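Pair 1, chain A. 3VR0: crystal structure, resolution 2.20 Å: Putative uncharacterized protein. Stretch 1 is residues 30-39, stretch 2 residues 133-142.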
# COMPACT_ATOMS: atom_id res chain seq x y z
N ILE A 30 4.69 2.81 38.94
CA ILE A 30 5.76 3.67 38.48
C ILE A 30 5.22 5.01 38.27
O ILE A 30 4.04 5.15 38.03
CB ILE A 30 6.44 3.16 37.18
CG1 ILE A 30 5.45 3.12 35.95
CG2 ILE A 30 7.13 1.87 37.49
CD1 ILE A 30 6.03 2.30 34.74
N TYR A 31 6.07 6.02 38.34
CA TYR A 31 5.57 7.31 37.98
C TYR A 31 6.57 8.23 37.31
O TYR A 31 7.75 8.21 37.62
CB TYR A 31 4.94 8.03 39.18
CG TYR A 31 4.12 9.20 38.65
CD1 TYR A 31 3.21 8.98 37.60
CD2 TYR A 31 4.31 10.52 39.13
CE1 TYR A 31 2.46 10.01 37.07
CE2 TYR A 31 3.56 11.60 38.58
CZ TYR A 31 2.64 11.31 37.54
OH TYR A 31 1.87 12.30 36.96
N ASP A 32 6.05 9.02 36.37
CA ASP A 32 6.84 9.95 35.59
C ASP A 32 8.05 9.22 35.01
O ASP A 32 9.14 9.74 35.08
CB ASP A 32 7.32 11.13 36.47
CG ASP A 32 7.92 12.27 35.66
OD1 ASP A 32 7.64 12.37 34.44
OD2 ASP A 32 8.67 13.10 36.23
N PRO A 33 7.86 8.01 34.46
CA PRO A 33 9.03 7.30 34.00
C PRO A 33 9.65 7.92 32.74
O PRO A 33 9.03 8.78 32.05
CB PRO A 33 8.50 5.91 33.72
CG PRO A 33 7.04 6.13 33.39
CD PRO A 33 6.60 7.30 34.14
N ILE A 34 10.87 7.53 32.44
CA ILE A 34 11.46 7.89 31.16
C ILE A 34 11.16 6.69 30.27
O ILE A 34 11.33 5.54 30.71
CB ILE A 34 12.98 8.21 31.27
CG1 ILE A 34 13.20 9.53 32.08
CG2 ILE A 34 13.64 8.32 29.86
CD1 ILE A 34 14.65 9.78 32.51
N PHE A 35 10.67 6.97 29.05
CA PHE A 35 10.44 5.94 28.04
C PHE A 35 11.68 5.70 27.18
O PHE A 35 12.11 6.57 26.45
CB PHE A 35 9.25 6.40 27.17
CG PHE A 35 8.82 5.42 26.10
CD1 PHE A 35 8.96 4.06 26.26
CD2 PHE A 35 8.17 5.89 24.93
CE1 PHE A 35 8.54 3.16 25.27
CE2 PHE A 35 7.75 4.98 23.93
CZ PHE A 35 7.94 3.63 24.10
N ILE A 36 12.22 4.51 27.20
CA ILE A 36 13.40 4.23 26.44
C ILE A 36 13.11 3.25 25.30
O ILE A 36 12.51 2.18 25.54
CB ILE A 36 14.49 3.60 27.32
CG1 ILE A 36 14.82 4.52 28.50
CG2 ILE A 36 15.82 3.39 26.50
CD1 ILE A 36 15.88 3.94 29.39
N GLU A 37 13.56 3.60 24.08
CA GLU A 37 13.26 2.77 22.87
C GLU A 37 14.51 2.15 22.25
O GLU A 37 15.46 2.85 21.91
CB GLU A 37 12.48 3.56 21.82
CG GLU A 37 12.30 2.79 20.48
CD GLU A 37 13.46 2.99 19.52
OE1 GLU A 37 14.11 4.03 19.61
OE2 GLU A 37 13.80 2.09 18.71
N GLY A 38 14.48 0.83 22.12
CA GLY A 38 15.52 0.08 21.42
C GLY A 38 14.90 -1.01 20.55
O GLY A 38 15.02 -2.21 20.83
N LEU A 39 14.23 -0.59 19.49
CA LEU A 39 13.66 -1.50 18.52
C LEU A 39 14.73 -1.89 17.45
O LEU A 39 15.76 -1.24 17.37
CB LEU A 39 12.47 -0.81 17.89
CG LEU A 39 11.30 -0.71 18.89
CD1 LEU A 39 10.28 0.30 18.42
CD2 LEU A 39 10.66 -2.08 19.08
N PHE A 133 0.99 6.31 32.14
CA PHE A 133 1.82 6.21 33.36
C PHE A 133 2.48 7.51 33.71
O PHE A 133 3.36 7.57 34.54
CB PHE A 133 2.83 5.06 33.21
CG PHE A 133 2.16 3.76 33.03
CD1 PHE A 133 1.72 3.03 34.15
CD2 PHE A 133 1.83 3.30 31.74
CE1 PHE A 133 0.99 1.82 33.97
CE2 PHE A 133 1.15 2.11 31.55
CZ PHE A 133 0.72 1.37 32.67
N GLY A 134 2.04 8.58 33.05
CA GLY A 134 2.60 9.88 33.29
C GLY A 134 3.90 10.16 32.54
O GLY A 134 4.56 11.12 32.88
N THR A 135 4.31 9.33 31.58
CA THR A 135 5.55 9.58 30.80
C THR A 135 5.52 10.89 30.03
O THR A 135 4.52 11.21 29.35
CB THR A 135 5.78 8.49 29.76
OG1 THR A 135 5.68 7.22 30.40
CG2 THR A 135 7.17 8.64 29.08
N ARG A 136 6.60 11.67 30.17
CA ARG A 136 6.76 12.95 29.46
C ARG A 136 8.00 12.89 28.61
O ARG A 136 8.10 13.58 27.63
CB ARG A 136 6.91 14.13 30.46
CG ARG A 136 5.67 14.34 31.41
CD ARG A 136 5.98 15.33 32.59
NE ARG A 136 7.18 14.89 33.33
CZ ARG A 136 8.26 15.65 33.51
NH1 ARG A 136 8.27 16.92 33.07
NH2 ARG A 136 9.33 15.14 34.14
N GLU A 137 8.96 12.06 29.03
CA GLU A 137 10.33 12.17 28.58
C GLU A 137 10.73 10.87 27.89
O GLU A 137 10.44 9.78 28.40
CB GLU A 137 11.28 12.43 29.77
CG GLU A 137 12.70 12.85 29.30
CD GLU A 137 13.66 13.26 30.47
OE1 GLU A 137 13.16 13.50 31.58
OE2 GLU A 137 14.90 13.29 30.26
N ILE A 138 11.42 10.99 26.76
CA ILE A 138 11.70 9.85 25.89
C ILE A 138 13.16 9.82 25.53
O ILE A 138 13.70 10.84 25.18
CB ILE A 138 10.90 9.98 24.58
CG1 ILE A 138 9.41 10.01 24.86
CG2 ILE A 138 11.17 8.85 23.62
CD1 ILE A 138 8.53 10.69 23.70
N ILE A 139 13.79 8.65 25.55
CA ILE A 139 15.14 8.55 25.04
C ILE A 139 15.12 7.46 23.98
O ILE A 139 14.71 6.36 24.26
CB ILE A 139 16.12 8.14 26.18
CG1 ILE A 139 16.15 9.23 27.29
CG2 ILE A 139 17.50 7.95 25.61
CD1 ILE A 139 17.13 8.86 28.46
N THR A 140 15.54 7.76 22.74
CA THR A 140 15.59 6.68 21.73
C THR A 140 17.04 6.32 21.42
O THR A 140 17.90 7.15 21.42
CB THR A 140 14.83 7.06 20.44
OG1 THR A 140 15.45 8.18 19.88
CG2 THR A 140 13.35 7.47 20.74
N MET A 141 17.27 5.05 21.15
CA MET A 141 18.57 4.54 20.93
C MET A 141 18.53 3.87 19.58
O MET A 141 17.56 3.18 19.26
CB MET A 141 18.89 3.49 22.00
CG MET A 141 18.73 4.07 23.47
SD MET A 141 19.35 2.87 24.64
CE MET A 141 18.35 1.46 24.27
N GLY A 142 19.60 4.04 18.82
CA GLY A 142 19.76 3.30 17.58
C GLY A 142 21.12 3.57 16.91
O GLY A 142 22.07 4.02 17.56
O HOH W 1 3.94 13.14 34.65
O HOH W 2 16.15 1.84 17.51

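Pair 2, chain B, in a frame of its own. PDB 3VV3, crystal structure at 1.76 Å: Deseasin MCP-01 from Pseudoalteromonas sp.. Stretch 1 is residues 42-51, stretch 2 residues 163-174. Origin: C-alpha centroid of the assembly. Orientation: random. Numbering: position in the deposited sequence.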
# COMPACT_ATOMS: atom_id res chain seq x y z
N ARG B 42 -13.12 8.19 26.00
CA ARG B 42 -13.95 8.67 24.89
C ARG B 42 -13.90 10.20 24.81
O ARG B 42 -14.23 10.77 23.78
CB ARG B 42 -15.40 8.21 25.06
CG ARG B 42 -15.69 6.78 24.64
CD ARG B 42 -16.10 6.71 23.18
NE ARG B 42 -17.12 7.71 22.83
CZ ARG B 42 -17.70 7.80 21.64
NH1 ARG B 42 -17.37 6.95 20.68
NH2 ARG B 42 -18.61 8.74 21.40
N ASP B 43 -13.50 10.85 25.89
CA ASP B 43 -13.40 12.31 25.89
C ASP B 43 -12.21 12.84 25.09
O ASP B 43 -12.16 14.03 24.77
CB ASP B 43 -13.35 12.86 27.30
CG ASP B 43 -14.73 13.00 27.92
OD1 ASP B 43 -15.73 12.92 27.17
OD2 ASP B 43 -14.81 13.21 29.13
N VAL B 44 -11.27 11.95 24.78
CA VAL B 44 -10.13 12.32 23.92
C VAL B 44 -10.50 12.04 22.47
O VAL B 44 -10.91 10.93 22.14
CB VAL B 44 -8.87 11.51 24.31
CG1 VAL B 44 -7.72 11.81 23.34
CG2 VAL B 44 -8.44 11.83 25.73
N VAL B 45 -10.35 13.04 21.61
CA VAL B 45 -10.78 12.89 20.23
C VAL B 45 -9.57 12.88 19.31
O VAL B 45 -8.69 13.72 19.42
CB VAL B 45 -11.74 14.03 19.82
CG1 VAL B 45 -12.29 13.79 18.43
CG2 VAL B 45 -12.87 14.14 20.84
N VAL B 46 -9.52 11.90 18.41
CA VAL B 46 -8.44 11.80 17.44
C VAL B 46 -9.02 11.89 16.04
O VAL B 46 -9.97 11.20 15.71
CB VAL B 46 -7.68 10.46 17.58
CG1 VAL B 46 -6.56 10.39 16.54
CG2 VAL B 46 -7.10 10.31 18.98
N GLY B 47 -8.42 12.73 15.19
CA GLY B 47 -8.87 12.84 13.82
C GLY B 47 -8.04 11.96 12.90
O GLY B 47 -6.81 11.94 13.00
N VAL B 48 -8.71 11.23 12.01
CA VAL B 48 -8.02 10.40 11.02
C VAL B 48 -8.30 10.96 9.64
O VAL B 48 -9.45 10.98 9.19
CB VAL B 48 -8.46 8.92 11.10
CG1 VAL B 48 -7.85 8.11 9.96
CG2 VAL B 48 -8.10 8.33 12.46
N ILE B 49 -7.24 11.45 8.98
CA ILE B 49 -7.34 12.03 7.65
C ILE B 49 -6.82 11.00 6.64
O ILE B 49 -5.62 10.71 6.59
CB ILE B 49 -6.55 13.35 7.58
CG1 ILE B 49 -7.12 14.34 8.61
CG2 ILE B 49 -6.57 13.93 6.15
CD1 ILE B 49 -6.35 15.69 8.73
N ASP B 50 -7.73 10.42 5.87
CA ASP B 50 -7.40 9.21 5.14
C ASP B 50 -8.52 8.87 4.15
O ASP B 50 -9.15 9.77 3.59
CB ASP B 50 -7.19 8.08 6.16
CG ASP B 50 -6.20 7.02 5.70
OD1 ASP B 50 -6.45 6.34 4.68
OD2 ASP B 50 -5.17 6.84 6.38
N THR B 51 -8.75 7.58 3.93
CA THR B 51 -9.82 7.14 3.03
C THR B 51 -11.18 7.09 3.73
O THR B 51 -12.16 6.65 3.13
CB THR B 51 -9.55 5.73 2.47
OG1 THR B 51 -9.56 4.78 3.54
CG2 THR B 51 -8.21 5.66 1.75
N GLY B 163 -14.31 23.78 20.59
CA GLY B 163 -14.32 23.18 21.91
C GLY B 163 -14.27 21.66 21.94
O GLY B 163 -14.31 21.06 23.01
N VAL B 164 -14.20 21.02 20.77
CA VAL B 164 -14.03 19.56 20.73
C VAL B 164 -12.63 19.23 21.21
O VAL B 164 -11.67 19.89 20.83
CB VAL B 164 -14.24 19.01 19.30
CG1 VAL B 164 -13.95 17.50 19.28
CG2 VAL B 164 -15.67 19.29 18.82
N ASN B 165 -12.50 18.21 22.07
CA ASN B 165 -11.21 17.90 22.68
C ASN B 165 -10.30 17.12 21.73
O ASN B 165 -9.85 16.02 22.04
CB ASN B 165 -11.40 17.14 23.99
CG ASN B 165 -10.12 17.00 24.78
OD1 ASN B 165 -9.23 17.86 24.72
ND2 ASN B 165 -10.00 15.90 25.52
N LEU B 166 -10.02 17.72 20.58
CA LEU B 166 -9.29 17.07 19.51
C LEU B 166 -7.89 17.68 19.40
O LEU B 166 -7.74 18.82 18.95
CB LEU B 166 -10.06 17.27 18.21
CG LEU B 166 -9.63 16.55 16.93
CD1 LEU B 166 -10.72 16.74 15.89
CD2 LEU B 166 -8.30 17.10 16.40
N ARG B 167 -6.87 16.93 19.82
CA ARG B 167 -5.50 17.43 19.83
C ARG B 167 -4.51 16.54 19.11
O ARG B 167 -3.30 16.76 19.20
CB ARG B 167 -5.03 17.68 21.27
CG ARG B 167 -5.83 18.78 21.98
CD ARG B 167 -5.14 19.21 23.26
NE ARG B 167 -3.76 19.60 23.00
CZ ARG B 167 -2.81 19.67 23.92
NH1 ARG B 167 -3.09 19.39 25.19
NH2 ARG B 167 -1.58 20.02 23.58
N VAL B 168 -5.02 15.53 18.40
CA VAL B 168 -4.15 14.60 17.67
C VAL B 168 -4.74 14.31 16.30
O VAL B 168 -5.92 13.98 16.18
CB VAL B 168 -3.98 13.25 18.40
CG1 VAL B 168 -3.07 12.32 17.58
CG2 VAL B 168 -3.41 13.46 19.81
N LEU B 169 -3.91 14.46 15.26
CA LEU B 169 -4.30 14.08 13.91
C LEU B 169 -3.39 12.98 13.40
O LEU B 169 -2.16 13.06 13.53
CB LEU B 169 -4.21 15.27 12.95
CG LEU B 169 -5.19 16.39 13.24
CD1 LEU B 169 -4.92 17.56 12.29
CD2 LEU B 169 -6.62 15.86 13.09
N ASN B 170 -4.00 11.95 12.82
CA ASN B 170 -3.26 10.87 12.20
C ASN B 170 -3.21 11.07 10.69
O ASN B 170 -4.25 11.15 10.02
CB ASN B 170 -3.91 9.54 12.52
CG ASN B 170 -3.12 8.37 11.97
OD1 ASN B 170 -3.26 7.99 10.81
ND2 ASN B 170 -2.27 7.81 12.80
N ASN B 171 -1.99 11.16 10.15
CA ASN B 171 -1.80 11.38 8.72
C ASN B 171 -0.95 10.30 8.08
O ASN B 171 0.25 10.48 7.88
CB ASN B 171 -1.19 12.77 8.49
CG ASN B 171 -2.04 13.86 9.10
OD1 ASN B 171 -1.82 14.27 10.25
ND2 ASN B 171 -3.03 14.32 8.36
N SER B 172 -1.59 9.17 7.80
CA SER B 172 -0.94 8.01 7.19
C SER B 172 -1.01 8.12 5.67
O SER B 172 -1.64 7.29 5.00
CB SER B 172 -1.59 6.72 7.66
OG SER B 172 -1.33 6.49 9.03
N TRP B 173 -0.40 9.17 5.15
CA TRP B 173 -0.42 9.47 3.73
C TRP B 173 0.77 10.35 3.40
O TRP B 173 1.37 10.95 4.29
CB TRP B 173 -1.73 10.15 3.31
CG TRP B 173 -2.10 11.40 4.09
CD1 TRP B 173 -2.84 11.46 5.24
CD2 TRP B 173 -1.77 12.76 3.77
NE1 TRP B 173 -2.98 12.76 5.66
CE2 TRP B 173 -2.34 13.58 4.77
CE3 TRP B 173 -1.04 13.37 2.74
CZ2 TRP B 173 -2.19 14.97 4.77
CZ3 TRP B 173 -0.91 14.75 2.74
CH2 TRP B 173 -1.48 15.53 3.75
N GLY B 174 1.10 10.44 2.12
CA GLY B 174 2.16 11.33 1.69
C GLY B 174 2.18 11.44 0.18
O GLY B 174 1.53 10.66 -0.52
O HOH W 3 -6.64 14.48 21.15
O HOH W 4 -4.40 8.73 8.13
O HOH W 5 -4.16 7.08 3.43

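Both pairs are two neighbouring parallel β-strands, brought together from distant parts of one chain. The strand axes cross at -18° in pair 1 and -23° in pair 2, with closest approaches of 4.6 and 4.8 Å. Fourteen central residues superpose with an RMSD of 0.8 Å.

The hydrogen-bond ladder is shared at its centre. In pair 1, Phe35(A) N donates to Glu137(A) O (2.9 Å), and Ile139(A) N donates to Phe35(A) O (2.8 Å). In pair 2, Gly47(B) N donates to Val168(B) O (3.0 Å), and Asn170(B) N donates to Gly47(B) O (2.8 Å). The next rung also matches: Glu37(A) N to Ile139(A) O is 3.0 Å, and Ile49(B) N to Asn170(B) O is 3.2 Å. One residue thus bonds through both its N and O to two residues flanking its partner, as parallel strands require.

Beyond this the ladders differ. Pair 1 continues directly, with Met141(A) N donating to Glu37(A) O at 2.9 Å. In pair 2 the strands spread, and water 4 sits in the gap, its O 2.8 Å from Ile49(B) O, and accepts from Ser172(B) N at 2.9 Å.

The sharpest side-chain difference is at Phe35(A) and Gly47(B). Phe35(A) CB packs on Thr135(A) CG2 at 3.6 Å, and its ring edge meets Ile138(A) CG1. In pair 2, Leu169(B), which matches Ile138(A), fills the space beside the glycine. A CB on Gly47(B) would lie 2.7 Å from Leu169(B) CD2, a clash.

On the other face, Ile34(A) CG2 meets Ile139(A) CG1 at 3.7 Å. The matching residues are Val46(B) and Asn170(B). Val46(B) packs instead on Val168(B), with its CG1 4.1 Å from Val168(B) CG1.

Glu37(A) and Ile49(B) share a backbone position but not a chemistry. The end of the Glu37(A) side chain comes near the other strand, with OE1 3.2 Å from Thr140(A) CB, while its OE2 accepts from Leu39(A) N at 2.8 Å. Ile49(B) makes an apolar contact, CD1 to Leu169(B) CD1, at 4.3 Å.

The entrances to the strands are tied by different polar links. In pair 1 a salt bridge joins Arg136(A) NE to Asp32(A) OD1 at 2.8 Å. The matching Val44(B) carries no charge, and the end of the Arg167(B) side chain leads away. Pair 2 uses Asn165(B) instead: its ND2 donates to Asp43(B) O at 3.0 Å. Its counterpart is Gly134(A), where a CB would lie 2.3 Å from Tyr31(A) CE1.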